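Local coordinates for protein short chain dehydrogenase/reductase (Acinetobacter baumannii, PDB 4IUY) that probably catalyses NAD(P)(H)-dependent oxidation or reduction of a still undefined substrate, as a Rossmann-fold member of the short-chain dehydrogenase/reductase family, at residues 161-166 with 206-211. Sequence-based numbering, arbitrary orientation.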
loop_
_atom_site.group_PDB
_atom_site.type_symbol
_atom_site.label_atom_id
_atom_site.label_comp_id
_atom_site.label_asym_id
_atom_site.label_seq_id
_atom_site.Cartn_x
_atom_site.Cartn_y
_atom_site.Cartn_z
ATOM N N ILE D 161 -11.825 16.414 6.829
ATOM C CA ILE D 161 -10.552 16.350 6.145
ATOM C C ILE D 161 -9.433 16.268 7.198
ATOM O O ILE D 161 -9.305 17.167 8.047
ATOM C CB ILE D 161 -10.322 17.593 5.260
ATOM C CG1 ILE D 161 -11.482 17.815 4.289
ATOM C CG2 ILE D 161 -8.992 17.520 4.530
ATOM C CD1 ILE D 161 -11.358 19.161 3.545
ATOM N N ASN D 162 -8.659 15.181 7.167
ATOM C CA ASN D 162 -7.505 15.019 8.048
ATOM C C ASN D 162 -6.232 15.413 7.350
ATOM O O ASN D 162 -5.898 14.888 6.292
ATOM C CB ASN D 162 -7.386 13.560 8.548
ATOM C CG ASN D 162 -8.536 13.166 9.493
ATOM O OD1 ASN D 162 -8.969 13.977 10.314
ATOM N ND2 ASN D 162 -9.028 11.928 9.379
ATOM N N ILE D 163 -5.504 16.355 7.919
ATOM C CA ILE D 163 -4.209 16.623 7.347
ATOM C C ILE D 163 -3.224 15.624 7.924
ATOM O O ILE D 163 -2.912 15.647 9.124
ATOM C CB ILE D 163 -3.726 18.045 7.593
ATOM C CG1 ILE D 163 -4.811 19.046 7.214
ATOM C CG2 ILE D 163 -2.452 18.278 6.797
ATOM C CD1 ILE D 163 -5.310 18.887 5.816
ATOM N N THR D 164 -2.761 14.709 7.080
ATOM C CA THR D 164 -1.745 13.776 7.542
ATOM C C THR D 164 -0.357 14.290 7.142
ATOM O O THR D 164 0.078 15.321 7.632
ATOM C CB THR D 164 -2.038 12.320 7.064
ATOM O OG1 THR D 164 -2.033 12.222 5.629
ATOM C CG2 THR D 164 -3.398 11.879 7.623
ATOM N N SER D 165 0.305 13.573 6.240
ATOM C CA SER D 165 1.696 13.801 5.857
ATOM C C SER D 165 2.100 12.624 4.979
ATOM O O SER D 165 1.589 11.511 5.145
ATOM C CB SER D 165 2.596 13.795 7.096
ATOM O OG SER D 165 3.976 13.791 6.746
ATOM N N ILE D 166 3.029 12.838 4.063
ATOM C CA ILE D 166 3.547 11.709 3.296
ATOM C C ILE D 166 4.289 10.757 4.214
ATOM O O ILE D 166 4.531 9.611 3.873
ATOM C CB ILE D 166 4.427 12.133 2.118
ATOM C CG1 ILE D 166 5.622 12.954 2.585
ATOM C CG2 ILE D 166 3.613 12.896 1.084
ATOM C CD1 ILE D 166 6.639 13.224 1.424
ATOM N N ILE D 206 -5.512 14.578 3.450
ATOM C CA ILE D 206 -4.529 15.181 2.584
ATOM C C ILE D 206 -3.155 15.015 3.214
ATOM O O ILE D 206 -2.970 15.308 4.406
ATOM C CB ILE D 206 -4.816 16.669 2.380
ATOM C CG1 ILE D 206 -6.145 16.809 1.627
ATOM C CG2 ILE D 206 -3.647 17.316 1.611
ATOM C CD1 ILE D 206 -6.706 18.219 1.578
ATOM N N ALA D 207 -2.205 14.535 2.414
ATOM C CA ALA D 207 -0.852 14.255 2.872
ATOM C C ALA D 207 0.147 15.176 2.174
ATOM O O ALA D 207 0.602 14.891 1.076
ATOM C CB ALA D 207 -0.493 12.778 2.598
ATOM N N PRO D 208 0.488 16.296 2.811
ATOM C CA PRO D 208 1.459 17.206 2.204
ATOM C C PRO D 208 2.862 16.616 2.272
ATOM O O PRO D 208 3.140 15.875 3.218
ATOM C CB PRO D 208 1.398 18.444 3.118
ATOM C CG PRO D 208 0.202 18.240 3.985
ATOM C CD PRO D 208 0.018 16.785 4.117
ATOM N N GLY D 209 3.722 16.958 1.310
ATOM C CA GLY D 209 5.154 16.711 1.444
ATOM C C GLY D 209 5.790 17.771 2.329
ATOM O O GLY D 209 5.107 18.378 3.132
ATOM N N TYR D 210 7.088 18.015 2.180
ATOM C CA TYR D 210 7.754 19.034 2.970
ATOM C C TYR D 210 7.407 20.429 2.496
ATOM O O TYR D 210 7.657 20.802 1.350
ATOM C CB TYR D 210 9.266 18.840 2.972
ATOM C CG TYR D 210 9.717 17.629 3.750
ATOM C CD1 TYR D 210 9.983 17.712 5.114
ATOM C CD2 TYR D 210 9.865 16.397 3.131
ATOM C CE1 TYR D 210 10.403 16.588 5.833
ATOM C CE2 TYR D 210 10.273 15.275 3.842
ATOM C CZ TYR D 210 10.546 15.372 5.174
ATOM O OH TYR D 210 10.946 14.241 5.845
HETATM N N MSE D 211 6.821 21.200 3.395
HETATM C CA MSE D 211 6.398 22.542 3.047
HETATM C C MSE D 211 7.408 23.551 3.476
HETATM O O MSE D 211 7.924 23.491 4.591
HETATM C CB MSE D 211 5.051 22.854 3.659
HETATM C CG MSE D 211 4.001 21.962 3.056
HETATM SE SE MSE D 211 2.335 22.164 3.936
HETATM C CE MSE D 211 2.697 21.270 5.621
#
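Ile206 makes two backbone bonds to strand 159-163 and the residue just past its end: its N donates to Asn162 O (2.9 Å), and its O accepts from Thr164 N (2.7 Å, N-H...O angle 146°). Ile163, the residue bridged, thus faces Ile206 in parallel register, and both side chains lie on the same sheet face. Past the bridge the chains stay joined by a longer bond, Ile166 N to Pro208 O (3.2 Å), with the donor standing 39° out of the carbonyl plane.

The side chain of Ile166 shows how such an extension is packed. From CB, which is near Pro208 O, one branch, CG2, reaches Ala207 O at 3.6 Å. The other, CG1, lies between the backbone N and the carbonyl carbon (chi1 59°) and runs past Pro208 O to Gly209; its tip, CD1, ends 3.8 Å from Gly209 CA. Elsewhere the side chains of Ile163 and Pro208 cross at about a right angle, CG2 of the first touching CG of the second at 3.9 Å, while Ile161 CG2 meets Ile206 CD1 at 3.8 Å. Helix 244-251 covers this isoleucine pair through Leu250.

On the other face Thr164 OG1 lies against Ala207 CB and is hydrogen-bonded to Glu262, while Asn162 bonds Asn111 and Thr189. Lys182 of helix 176-196 donates to Thr164 O, tying that helix to the strand end. Two neighbouring parallel strands, linked through helix 176-196, form a beta-alpha-beta unit of the seven-stranded Rossmann fold; their C-terminal ends, as in other short-chain dehydrogenases/reductases, probably border the cofactor and substrate cleft.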